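Local coordinates for protein UL37 (PDB 4K70) that probably takes part in controlling viral trafficking as an inner tegument protein of a herpesvirus, represented here by its N-terminal half, at residues E244-V250 with V284-R289; V263-A267 with V276-R280; I27-F31 with E64-L68. Residue numbers count along the deposited sequence, not the author numbering.

In the fold
The three contacts illustrate how an elongated all-alpha chain with long loops combines loop closures with helix packing. Contacts 1 and 2 are neighbours, their centres 13 Å apart, and contact 2 is nested inside the loop that contact 1 closes. They touch directly: Ser266 OG lies 2.9 Å from Arg286 O, a probable hydrogen bond, and Leu279 CD2 packs on Ala285 CB at 3.6 Å. Contact 3 closes earlier in the chain and lies on the opposite side of its centre, 77 Å from contact 1 and 68 Å from contact 2, centre to centre. Contact 1 includes a sodium ligand, the carbonyl of Val250; contacts 2 and 3 lie away from the metal sites.

Contact 1 of 3, residues E244-V250 with V284-R289; sequences EAALVPV and VARRLR. With NA (sodium ion), chain K.
Two extended loop pieces of an all-alpha protein meet in an isolated antiparallel beta bridge, centred on the non-hydrogen-bonded pair Leu247 and Leu288 (CA to CA 4.4 Å). Residues 244-246 form a short 3-10 turn, after which the chain extends from Leu247 onward; 284-289 is extended throughout. Two backbone bonds flank the pair: Arg289 N to Ala246 O (2.9 Å) and Val248 N to Arg287 O (2.8 Å). Arginines satisfy further carbonyls. Arg289 (m, t, p) gives NH1 to Ala245 O at 2.9 Å, while its NH2 pairs with Asp291. Arg286 (m, t, p) gives NE to Val248 O at 3.0 Å, lays one guanidinium face over Leu247 CB, and forms a salt bridge from NH1 to Glu244 OE1 at 3.5 Å. The Arg287 side chain starts away from 244-250, yet one guanidinium face meets Val248 CG2 (4.1 Å from CZ); NE donates to the carbonyl of Asn254 and NH1 to Thr290. Apolar contacts fill in: Leu247 CD2 meets Leu288 CD2 at 3.8 Å, and Leu288 packs on helices 208-223 and 260-271. The bridge ties together the loops before and after helix 260-271. Beyond it, Val250 O coordinates a sodium ion, shared with Glu252, at 2.3 Å.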
ATOM      1  N   GLU A 244     -13.079 -25.235  31.257  1.00 45.44           N
ATOM      2  CA  GLU A 244     -12.242 -25.073  32.453  1.00 43.14           C
ATOM      3  C   GLU A 244     -11.056 -26.047  32.500  1.00 38.59           C
ATOM      4  O   GLU A 244     -10.095 -25.830  33.236  1.00 36.63           O
ATOM      5  CB  GLU A 244     -13.086 -25.218  33.724  1.00 50.31           C
ATOM      6  CG  GLU A 244     -14.197 -24.177  33.873  1.00 61.36           C
ATOM      7  CD  GLU A 244     -13.715 -22.883  34.517  1.00 65.02           C
ATOM      8  OE1 GLU A 244     -12.716 -22.922  35.276  1.00 64.07           O
ATOM      9  OE2 GLU A 244     -14.340 -21.828  34.265  1.00 61.39           O
ATOM     10  N   ALA A 245     -11.135 -27.112  31.714  1.00 39.04           N
ATOM     11  CA  ALA A 245     -10.026 -28.055  31.575  1.00 40.78           C
ATOM     12  C   ALA A 245      -8.799 -27.406  30.924  1.00 39.90           C
ATOM     13  O   ALA A 245      -7.690 -27.923  31.022  1.00 37.07           O
ATOM     14  CB  ALA A 245     -10.462 -29.262  30.777  1.00 36.18           C
ATOM     15  N   ALA A 246      -8.996 -26.273  30.261  1.00 35.16           N
ATOM     16  CA  ALA A 246      -7.901 -25.627  29.551  1.00 33.04           C
ATOM     17  C   ALA A 246      -7.028 -24.802  30.484  1.00 35.11           C
ATOM     18  O   ALA A 246      -5.952 -24.358  30.093  1.00 34.16           O
ATOM     19  CB  ALA A 246      -8.436 -24.762  28.398  1.00 34.94           C
ATOM     20  N   LEU A 247      -7.494 -24.601  31.716  1.00 35.17           N
ATOM     21  CA  LEU A 247      -6.792 -23.774  32.685  1.00 34.65           C
ATOM     22  C   LEU A 247      -5.971 -24.608  33.670  1.00 36.95           C
ATOM     23  O   LEU A 247      -6.381 -25.695  34.069  1.00 35.86           O
ATOM     24  CB  LEU A 247      -7.785 -22.914  33.473  1.00 39.81           C
ATOM     25  CG  LEU A 247      -8.485 -21.719  32.822  1.00 41.08           C
ATOM     26  CD1 LEU A 247      -9.539 -21.200  33.775  1.00 41.79           C
ATOM     27  CD2 LEU A 247      -7.485 -20.620  32.494  1.00 32.07           C
ATOM     28  N   VAL A 248      -4.818 -24.085  34.065  1.00 36.95           N
ATOM     29  CA  VAL A 248      -3.984 -24.752  35.066  1.00 39.26           C
ATOM     30  C   VAL A 248      -4.577 -24.549  36.464  1.00 40.02           C
ATOM     31  O   VAL A 248      -4.796 -23.413  36.897  1.00 38.56           O
ATOM     32  CB  VAL A 248      -2.517 -24.230  35.041  1.00 38.55           C
ATOM     33  CG1 VAL A 248      -1.716 -24.795  36.223  1.00 40.25           C
ATOM     34  CG2 VAL A 248      -1.838 -24.575  33.722  1.00 36.07           C
ATOM     35  N   PRO A 249      -4.850 -25.655  37.170  1.00 40.21           N
ATOM     36  CA  PRO A 249      -5.335 -25.629  38.559  1.00 43.26           C
ATOM     37  C   PRO A 249      -4.511 -24.718  39.479  1.00 45.10           C
ATOM     38  O   PRO A 249      -3.277 -24.721  39.417  1.00 41.52           O
ATOM     39  CB  PRO A 249      -5.198 -27.088  39.010  1.00 42.56           C
ATOM     40  CG  PRO A 249      -4.430 -27.797  37.887  1.00 47.14           C
ATOM     41  CD  PRO A 249      -4.719 -27.027  36.654  1.00 39.51           C
ATOM     42  N   VAL A 250      -5.194 -23.928  40.304  1.00 43.49           N
ATOM     43  CA  VAL A 250      -4.520 -23.099  41.293  1.00 44.66           C
ATOM     44  C   VAL A 250      -3.749 -24.005  42.247  1.00 44.73           C
ATOM     45  O   VAL A 250      -4.237 -25.069  42.615  1.00 48.95           O
ATOM     46  CB  VAL A 250      -5.527 -22.258  42.100  1.00 46.49           C
ATOM     47  CG1 VAL A 250      -4.813 -21.464  43.185  1.00 48.54           C
ATOM     48  CG2 VAL A 250      -6.313 -21.327  41.178  1.00 48.17           C
ATOM     49  N   VAL A 284      -5.650 -13.740  42.497  1.00 38.13           N
ATOM     50  CA  VAL A 284      -5.422 -15.047  41.897  1.00 41.53           C
ATOM     51  C   VAL A 284      -6.064 -15.104  40.510  1.00 44.06           C
ATOM     52  O   VAL A 284      -7.219 -14.713  40.323  1.00 40.05           O
ATOM     53  CB  VAL A 284      -5.957 -16.188  42.794  1.00 41.06           C
ATOM     54  CG1 VAL A 284      -5.660 -17.534  42.183  1.00 41.37           C
ATOM     55  CG2 VAL A 284      -5.349 -16.094  44.190  1.00 40.94           C
ATOM     56  N   ALA A 285      -5.291 -15.561  39.535  1.00 38.07           N
ATOM     57  CA  ALA A 285      -5.798 -15.780  38.188  1.00 42.36           C
ATOM     58  C   ALA A 285      -5.068 -16.967  37.585  1.00 42.94           C
ATOM     59  O   ALA A 285      -3.838 -17.048  37.636  1.00 47.16           O
ATOM     60  CB  ALA A 285      -5.613 -14.536  37.331  1.00 41.63           C
ATOM     61  N   ARG A 286      -5.834 -17.907  37.048  1.00 41.81           N
ATOM     62  CA  ARG A 286      -5.263 -19.108  36.475  1.00 41.87           C
ATOM     63  C   ARG A 286      -4.757 -18.802  35.074  1.00 41.36           C
ATOM     64  O   ARG A 286      -5.267 -17.904  34.405  1.00 41.80           O
ATOM     65  CB  ARG A 286      -6.315 -20.215  36.440  1.00 41.58           C
ATOM     66  CG  ARG A 286      -6.984 -20.423  37.784  1.00 42.52           C
ATOM     67  CD  ARG A 286      -8.135 -21.393  37.673  1.00 46.06           C
ATOM     68  NE  ARG A 286      -7.698 -22.729  37.268  1.00 42.91           N
ATOM     69  CZ  ARG A 286      -8.533 -23.733  37.013  1.00 47.94           C
ATOM     70  NH1 ARG A 286      -9.847 -23.549  37.123  1.00 47.52           N
ATOM     71  NH2 ARG A 286      -8.062 -24.920  36.646  1.00 43.61           N
ATOM     72  N   ARG A 287      -3.735 -19.525  34.640  1.00 41.33           N
ATOM     73  CA  ARG A 287      -3.233 -19.349  33.292  1.00 38.82           C
ATOM     74  C   ARG A 287      -3.626 -20.554  32.458  1.00 37.38           C
ATOM     75  O   ARG A 287      -3.905 -21.637  32.994  1.00 32.39           O
ATOM     76  CB  ARG A 287      -1.719 -19.190  33.294  1.00 40.70           C
ATOM     77  CG  ARG A 287      -0.990 -20.496  33.497  1.00 33.43           C
ATOM     78  CD  ARG A 287       0.512 -20.328  33.343  1.00 39.51           C
ATOM     79  NE  ARG A 287       1.176 -21.566  33.729  1.00 36.89           N
ATOM     80  CZ  ARG A 287       1.573 -22.510  32.882  1.00 39.37           C
ATOM     81  NH1 ARG A 287       1.418 -22.354  31.576  1.00 38.92           N
ATOM     82  NH2 ARG A 287       2.145 -23.609  33.350  1.00 42.32           N
ATOM     83  N   LEU A 288      -3.675 -20.355  31.143  1.00 31.88           N
ATOM     84  CA  LEU A 288      -3.951 -21.443  30.225  1.00 31.58           C
ATOM     85  C   LEU A 288      -2.806 -22.452  30.270  1.00 31.31           C
ATOM     86  O   LEU A 288      -1.635 -22.065  30.318  1.00 33.33           O
ATOM     87  CB  LEU A 288      -4.111 -20.904  28.809  1.00 27.90           C
ATOM     88  CG  LEU A 288      -5.325 -20.007  28.554  1.00 28.59           C
ATOM     89  CD1 LEU A 288      -5.279 -19.455  27.141  1.00 27.36           C
ATOM     90  CD2 LEU A 288      -6.621 -20.777  28.789  1.00 27.53           C
ATOM     91  N   ARG A 289      -3.154 -23.735  30.277  1.00 31.17           N
ATOM     92  CA  ARG A 289      -2.184 -24.812  30.139  1.00 31.43           C
ATOM     93  C   ARG A 289      -1.348 -24.610  28.867  1.00 35.50           C
ATOM     94  O   ARG A 289      -1.860 -24.126  27.844  1.00 29.55           O
ATOM     95  CB  ARG A 289      -2.910 -26.164  30.072  1.00 30.95           C
ATOM     96  CG  ARG A 289      -3.754 -26.493  31.305  1.00 30.13           C
ATOM     97  CD  ARG A 289      -4.680 -27.663  31.046  1.00 30.99           C
ATOM     98  NE  ARG A 289      -3.960 -28.798  30.471  1.00 33.10           N
ATOM     99  CZ  ARG A 289      -4.541 -29.898  30.012  1.00 37.24           C
ATOM    100  NH1 ARG A 289      -5.859 -30.023  30.073  1.00 37.72           N
ATOM    101  NH2 ARG A 289      -3.808 -30.877  29.500  1.00 38.25           N
TER
HETATM  102 NA    NA K1005      -3.653 -27.245  42.871  1.00 57.11          NA

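Contact 2 of 3, residues V263-A267 with V276-R280; sequences VRVSA and VRELR
A helix can be covered by the chain that leaves it, and here the loop 276-280 folds back on the helical turn 263-267 after only eight intervening residues. The turn is regular, with Ala267 N bonded to Val263 O at 2.9 Å. Val276, extended, opens the loop segment: its CG1 lies 4.0 Å from Ala267 CB, and its carbonyl O is 3.2 Å from Arg264 NH1. Arg277 (phi/psi -126/-2) kinks the chain and comes closest to the helix, CA to CA 4.3 Å from Arg264; its carbonyl O receives a CA-H...O contact from Arg264 CA at 3.5 Å. The two arginine side chains also approach, Arg277 NE lying over one face of the Arg264 guanidinium, 3.5 Å from NH2. Asp220 offsets these like charges by forming a salt bridge with NE of each, and Arg264 NH2 also bonds the carbonyl of Ala274. At Glu278 the chain is extended again, and its O lies 3.5 Å from Ala267 CB. Leu279 (m, t) then packs its CG 4.0 Å from Ala267 CB and its CD1 4.4 Å from Val263 CG1. Helix 260-271 therefore lies between this returning loop and helix 208-223, whose Leu213 and Leu216 pack against Val265.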
ATOM      1  N   VAL A 263       0.043 -13.236  31.443  1.00 32.04           N
ATOM      2  CA  VAL A 263      -0.577 -12.279  32.355  1.00 34.20           C
ATOM      3  C   VAL A 263      -1.716 -11.534  31.660  1.00 34.44           C
ATOM      4  O   VAL A 263      -2.807 -11.402  32.214  1.00 33.70           O
ATOM      5  CB  VAL A 263       0.432 -11.278  32.926  1.00 33.74           C
ATOM      6  CG1 VAL A 263      -0.294 -10.130  33.615  1.00 39.74           C
ATOM      7  CG2 VAL A 263       1.371 -11.983  33.902  1.00 36.73           C
ATOM      8  N   ARG A 264      -1.466 -11.075  30.439  1.00 31.36           N
ATOM      9  CA  ARG A 264      -2.475 -10.339  29.686  1.00 30.02           C
ATOM     10  C   ARG A 264      -3.707 -11.194  29.434  1.00 30.65           C
ATOM     11  O   ARG A 264      -4.830 -10.728  29.591  1.00 29.36           O
ATOM     12  CB  ARG A 264      -1.898  -9.818  28.366  1.00 31.94           C
ATOM     13  CG  ARG A 264      -2.853  -8.959  27.571  1.00 30.41           C
ATOM     14  CD  ARG A 264      -3.678  -9.772  26.573  1.00 29.63           C
ATOM     15  NE  ARG A 264      -4.611  -8.897  25.861  1.00 29.28           N
ATOM     16  CZ  ARG A 264      -5.760  -8.468  26.373  1.00 31.37           C
ATOM     17  NH1 ARG A 264      -6.134  -8.866  27.582  1.00 33.09           N
ATOM     18  NH2 ARG A 264      -6.548  -7.662  25.677  1.00 31.40           N
ATOM     19  N   VAL A 265      -3.495 -12.453  29.055  1.00 30.31           N
ATOM     20  CA  VAL A 265      -4.607 -13.357  28.767  1.00 30.27           C
ATOM     21  C   VAL A 265      -5.362 -13.725  30.048  1.00 31.54           C
ATOM     22  O   VAL A 265      -6.601 -13.671  30.096  1.00 28.53           O
ATOM     23  CB  VAL A 265      -4.120 -14.639  28.015  1.00 29.46           C
ATOM     24  CG1 VAL A 265      -5.226 -15.667  27.938  1.00 28.21           C
ATOM     25  CG2 VAL A 265      -3.636 -14.272  26.617  1.00 25.45           C
ATOM     26  N   SER A 266      -4.607 -14.085  31.085  1.00 28.32           N
ATOM     27  CA  SER A 266      -5.188 -14.477  32.369  1.00 31.70           C
ATOM     28  C   SER A 266      -6.026 -13.361  32.982  1.00 32.76           C
ATOM     29  O   SER A 266      -7.105 -13.605  33.522  1.00 36.86           O
ATOM     30  CB  SER A 266      -4.086 -14.879  33.351  1.00 34.38           C
ATOM     31  OG  SER A 266      -3.469 -16.083  32.941  1.00 35.16           O
ATOM     32  N   ALA A 267      -5.522 -12.139  32.899  1.00 28.58           N
ATOM     33  CA  ALA A 267      -6.207 -10.979  33.457  1.00 32.62           C
ATOM     34  C   ALA A 267      -7.557 -10.748  32.776  1.00 35.20           C
ATOM     35  O   ALA A 267      -8.557 -10.480  33.436  1.00 37.11           O
ATOM     36  CB  ALA A 267      -5.336  -9.755  33.322  1.00 32.59           C
ATOM     37  N   VAL A 276      -8.820  -5.476  30.294  1.00 38.10           N
ATOM     38  CA  VAL A 276      -7.991  -5.720  31.462  1.00 37.26           C
ATOM     39  C   VAL A 276      -6.774  -6.529  31.020  1.00 38.29           C
ATOM     40  O   VAL A 276      -6.915  -7.617  30.448  1.00 35.95           O
ATOM     41  CB  VAL A 276      -8.757  -6.506  32.533  1.00 35.65           C
ATOM     42  CG1 VAL A 276      -7.887  -6.711  33.762  1.00 37.56           C
ATOM     43  CG2 VAL A 276     -10.032  -5.783  32.901  1.00 37.17           C
ATOM     44  N   ARG A 277      -5.585  -5.995  31.276  1.00 38.58           N
ATOM     45  CA  ARG A 277      -4.357  -6.589  30.764  1.00 36.85           C
ATOM     46  C   ARG A 277      -3.330  -6.868  31.856  1.00 40.91           C
ATOM     47  O   ARG A 277      -2.267  -7.418  31.573  1.00 39.80           O
ATOM     48  CB  ARG A 277      -3.734  -5.682  29.694  1.00 36.31           C
ATOM     49  CG  ARG A 277      -4.555  -5.546  28.420  1.00 36.93           C
ATOM     50  CD  ARG A 277      -3.738  -4.870  27.318  1.00 35.03           C
ATOM     51  NE  ARG A 277      -4.432  -4.853  26.032  1.00 38.64           N
ATOM     52  CZ  ARG A 277      -5.300  -3.915  25.666  1.00 38.45           C
ATOM     53  NH1 ARG A 277      -5.588  -2.920  26.496  1.00 39.16           N
ATOM     54  NH2 ARG A 277      -5.887  -3.974  24.477  1.00 35.68           N
ATOM     55  N   GLU A 278      -3.649  -6.504  33.097  1.00 42.54           N
ATOM     56  CA  GLU A 278      -2.706  -6.661  34.204  1.00 40.34           C
ATOM     57  C   GLU A 278      -3.339  -7.293  35.429  1.00 42.08           C
ATOM     58  O   GLU A 278      -4.547  -7.210  35.634  1.00 38.98           O
ATOM     59  CB  GLU A 278      -2.121  -5.307  34.601  1.00 51.53           C
ATOM     60  CG  GLU A 278      -1.646  -4.476  33.426  1.00 54.95           C
ATOM     61  CD  GLU A 278      -1.693  -2.991  33.718  1.00 63.55           C
ATOM     62  OE1 GLU A 278      -1.174  -2.581  34.782  1.00 62.34           O
ATOM     63  OE2 GLU A 278      -2.262  -2.243  32.884  1.00 61.27           O
ATOM     64  N   LEU A 279      -2.500  -7.923  36.244  1.00 44.85           N
ATOM     65  CA  LEU A 279      -2.938  -8.533  37.485  1.00 48.34           C
ATOM     66  C   LEU A 279      -2.291  -7.847  38.685  1.00 51.44           C
ATOM     67  O   LEU A 279      -1.082  -7.972  38.901  1.00 55.51           O
ATOM     68  CB  LEU A 279      -2.573 -10.014  37.495  1.00 44.57           C
ATOM     69  CG  LEU A 279      -3.410 -10.943  36.617  1.00 44.52           C
ATOM     70  CD1 LEU A 279      -2.736 -12.297  36.511  1.00 43.88           C
ATOM     71  CD2 LEU A 279      -4.824 -11.077  37.184  1.00 45.20           C
ATOM     72  N   ARG A 280      -3.091  -7.127  39.465  1.00 52.44           N
ATOM     73  CA  ARG A 280      -2.606  -6.566  40.729  1.00 52.30           C
ATOM     74  C   ARG A 280      -2.252  -7.692  41.694  1.00 53.78           C
ATOM     75  O   ARG A 280      -2.928  -8.726  41.721  1.00 48.41           O
ATOM     76  CB  ARG A 280      -3.652  -5.640  41.354  1.00 55.08           C
ATOM     77  CG  ARG A 280      -5.073  -6.188  41.333  1.00 59.31           C
ATOM     78  CD  ARG A 280      -6.058  -5.294  42.109  1.00 64.10           C
ATOM     79  NE  ARG A 280      -5.758  -5.096  43.537  1.00 68.82           N
ATOM     80  CZ  ARG A 280      -5.158  -5.974  44.349  1.00 70.95           C
ATOM     81  NH1 ARG A 280      -4.758  -7.162  43.905  1.00 58.77           N
ATOM     82  NH2 ARG A 280      -4.956  -5.659  45.627  1.00 73.08           N
TER

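Contact 3 of 3, residues I27-F31 with E64-L68; sequences ILEFF and EAAVL
Apolar side-chain packing joins helices 20-32 and 63-78 at this buried contact, with no hydrogen bond running from one segment to the other. Both segments are regular helix, with Phe31 N bonded to Ile27 O at 3.0 Å and Leu68 N to Glu64 O at 2.9 Å. The short axes approach to 10.4 Å and cross at +45°, pointing broadly the same way; the nearest CA atoms are those of Ile27 and Glu64, 6.6 Å apart. Among the aliphatic contacts, Ile27 (m, t) points toward the other helix: its CD1 lies 3.7 Å from Ala65 CA and 4.0 Å from Ala65 CB, while its CG1 meets Leu68 CD2 at 3.7 Å. Residues spaced three and four apart, Ile27, Phe30 and Phe31 against Glu64, Val67 and Leu68, form the facing sides, as expected in a helical bundle. This bundle includes helices 4-12, 39-60, 438-458 and 464-481, so the start of this N-terminal half packs against its last helices. The aromatic contacts come from one turn further along helix 20-32. Phe30 (chi1 t) brings CD2 to 3.5 Å from Leu68 CD1, and its ring also makes a cation-pi interaction with Arg79. Phe31 (chi1 m) inserts CZ 3.8 Å from Val67 CG1 and 4.2 Å from Leu68 CB, its ring edge turned to Glu64 O at 3.7 Å. The charged residue joins in through its methylenes: Glu64 (m, p) sets CG 3.7 Å from Leu28 CD2 and CB 4.0 Å from Ile27 CG2, leaving OE2 to accept a hydrogen bond from the backbone N of Ala465.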
ATOM      1  N   ILE A  27      11.955  26.151 -24.010  1.00 50.91           N
ATOM      2  CA  ILE A  27      10.879  25.166 -24.038  1.00 49.93           C
ATOM      3  C   ILE A  27      11.458  23.767 -23.867  1.00 47.43           C
ATOM      4  O   ILE A  27      10.930  22.952 -23.109  1.00 47.42           O
ATOM      5  CB  ILE A  27      10.040  25.259 -25.340  1.00 45.01           C
ATOM      6  CG1 ILE A  27       9.317  26.602 -25.413  1.00 41.93           C
ATOM      7  CG2 ILE A  27       9.040  24.110 -25.414  1.00 45.93           C
ATOM      8  CD1 ILE A  27       8.607  26.859 -26.722  1.00 43.42           C
ATOM      9  N   LEU A  28      12.564  23.503 -24.557  1.00 52.05           N
ATOM     10  CA  LEU A  28      13.242  22.216 -24.458  1.00 52.68           C
ATOM     11  C   LEU A  28      13.697  21.951 -23.027  1.00 52.15           C
ATOM     12  O   LEU A  28      13.728  20.802 -22.583  1.00 52.73           O
ATOM     13  CB  LEU A  28      14.434  22.151 -25.419  1.00 52.20           C
ATOM     14  CG  LEU A  28      14.115  22.121 -26.917  1.00 54.48           C
ATOM     15  CD1 LEU A  28      15.392  22.251 -27.736  1.00 56.25           C
ATOM     16  CD2 LEU A  28      13.349  20.860 -27.304  1.00 43.42           C
ATOM     17  N   GLU A  29      14.038  23.012 -22.303  1.00 51.28           N
ATOM     18  CA  GLU A  29      14.453  22.872 -20.909  1.00 52.27           C
ATOM     19  C   GLU A  29      13.279  22.465 -20.025  1.00 49.75           C
ATOM     20  O   GLU A  29      13.425  21.632 -19.123  1.00 48.73           O
ATOM     21  CB  GLU A  29      15.082  24.167 -20.395  1.00 54.76           C
ATOM     22  CG  GLU A  29      16.465  24.429 -20.963  1.00 61.90           C
ATOM     23  CD  GLU A  29      16.828  25.901 -20.969  1.00 63.72           C
ATOM     24  OE1 GLU A  29      16.271  26.657 -20.142  1.00 64.62           O
ATOM     25  OE2 GLU A  29      17.665  26.298 -21.812  1.00 64.90           O
ATOM     26  N   PHE A  30      12.116  23.050 -20.291  1.00 47.00           N
ATOM     27  CA  PHE A  30      10.912  22.679 -19.565  1.00 42.90           C
ATOM     28  C   PHE A  30      10.597  21.213 -19.830  1.00 45.05           C
ATOM     29  O   PHE A  30      10.252  20.468 -18.910  1.00 43.70           O
ATOM     30  CB  PHE A  30       9.745  23.570 -19.966  1.00 43.37           C
ATOM     31  CG  PHE A  30       8.436  23.164 -19.357  1.00 41.97           C
ATOM     32  CD1 PHE A  30       8.170  23.410 -18.020  1.00 42.41           C
ATOM     33  CD2 PHE A  30       7.468  22.542 -20.126  1.00 39.43           C
ATOM     34  CE1 PHE A  30       6.957  23.036 -17.458  1.00 40.76           C
ATOM     35  CE2 PHE A  30       6.257  22.166 -19.573  1.00 40.11           C
ATOM     36  CZ  PHE A  30       5.999  22.415 -18.235  1.00 35.99           C
ATOM     37  N   PHE A  31      10.743  20.800 -21.088  1.00 44.07           N
ATOM     38  CA  PHE A  31      10.513  19.414 -21.475  1.00 42.88           C
ATOM     39  C   PHE A  31      11.322  18.431 -20.622  1.00 46.02           C
ATOM     40  O   PHE A  31      10.911  17.288 -20.427  1.00 45.08           O
ATOM     41  CB  PHE A  31      10.822  19.208 -22.966  1.00 42.66           C
ATOM     42  CG  PHE A  31       9.776  19.771 -23.893  1.00 38.72           C
ATOM     43  CD1 PHE A  31       8.525  20.124 -23.416  1.00 39.85           C
ATOM     44  CD2 PHE A  31      10.043  19.937 -25.246  1.00 43.28           C
ATOM     45  CE1 PHE A  31       7.551  20.640 -24.273  1.00 38.15           C
ATOM     46  CE2 PHE A  31       9.077  20.452 -26.111  1.00 43.58           C
ATOM     47  CZ  PHE A  31       7.831  20.803 -25.624  1.00 39.10           C
ATOM     48  N   GLU A  64       8.252  22.810 -31.191  1.00 46.36           N
ATOM     49  CA  GLU A  64       8.384  22.823 -29.735  1.00 42.12           C
ATOM     50  C   GLU A  64       7.272  23.644 -29.083  1.00 41.19           C
ATOM     51  O   GLU A  64       6.637  23.196 -28.128  1.00 38.51           O
ATOM     52  CB  GLU A  64       9.751  23.382 -29.322  1.00 43.77           C
ATOM     53  CG  GLU A  64      10.933  22.468 -29.648  1.00 50.11           C
ATOM     54  CD  GLU A  64      11.129  22.258 -31.147  1.00 50.33           C
ATOM     55  OE1 GLU A  64      10.702  23.133 -31.926  1.00 51.02           O
ATOM     56  OE2 GLU A  64      11.704  21.223 -31.543  1.00 46.59           O
ATOM     57  N   ALA A  65       7.038  24.841 -29.610  1.00 34.46           N
ATOM     58  CA  ALA A  65       5.986  25.720 -29.105  1.00 39.63           C
ATOM     59  C   ALA A  65       4.599  25.113 -29.270  1.00 38.47           C
ATOM     60  O   ALA A  65       3.733  25.281 -28.410  1.00 35.72           O
ATOM     61  CB  ALA A  65       6.042  27.083 -29.796  1.00 40.53           C
ATOM     62  N   ALA A  66       4.391  24.421 -30.386  1.00 36.68           N
ATOM     63  CA  ALA A  66       3.103  23.808 -30.669  1.00 37.32           C
ATOM     64  C   ALA A  66       2.829  22.726 -29.632  1.00 35.13           C
ATOM     65  O   ALA A  66       1.756  22.687 -29.022  1.00 35.49           O
ATOM     66  CB  ALA A  66       3.102  23.213 -32.065  1.00 37.33           C
ATOM     67  N   VAL A  67       3.815  21.854 -29.453  1.00 33.26           N
ATOM     68  CA  VAL A  67       3.747  20.751 -28.493  1.00 37.09           C
ATOM     69  C   VAL A  67       3.539  21.248 -27.067  1.00 34.06           C
ATOM     70  O   VAL A  67       2.664  20.752 -26.339  1.00 31.87           O
ATOM     71  CB  VAL A  67       5.028  19.893 -28.549  1.00 38.43           C
ATOM     72  CG1 VAL A  67       5.091  18.920 -27.368  1.00 37.99           C
ATOM     73  CG2 VAL A  67       5.101  19.143 -29.873  1.00 40.63           C
ATOM     74  N   LEU A  68       4.338  22.234 -26.674  1.00 35.24           N
ATOM     75  CA  LEU A  68       4.206  22.826 -25.351  1.00 35.49           C
ATOM     76  C   LEU A  68       2.774  23.303 -25.119  1.00 34.50           C
ATOM     77  O   LEU A  68       2.111  22.857 -24.183  1.00 33.52           O
ATOM     78  CB  LEU A  68       5.191  23.983 -25.171  1.00 39.93           C
ATOM     79  CG  LEU A  68       5.099  24.793 -23.871  1.00 38.35           C
ATOM     80  CD1 LEU A  68       5.497  23.940 -22.663  1.00 35.83           C
ATOM     81  CD2 LEU A  68       5.965  26.037 -23.960  1.00 40.72           C
TER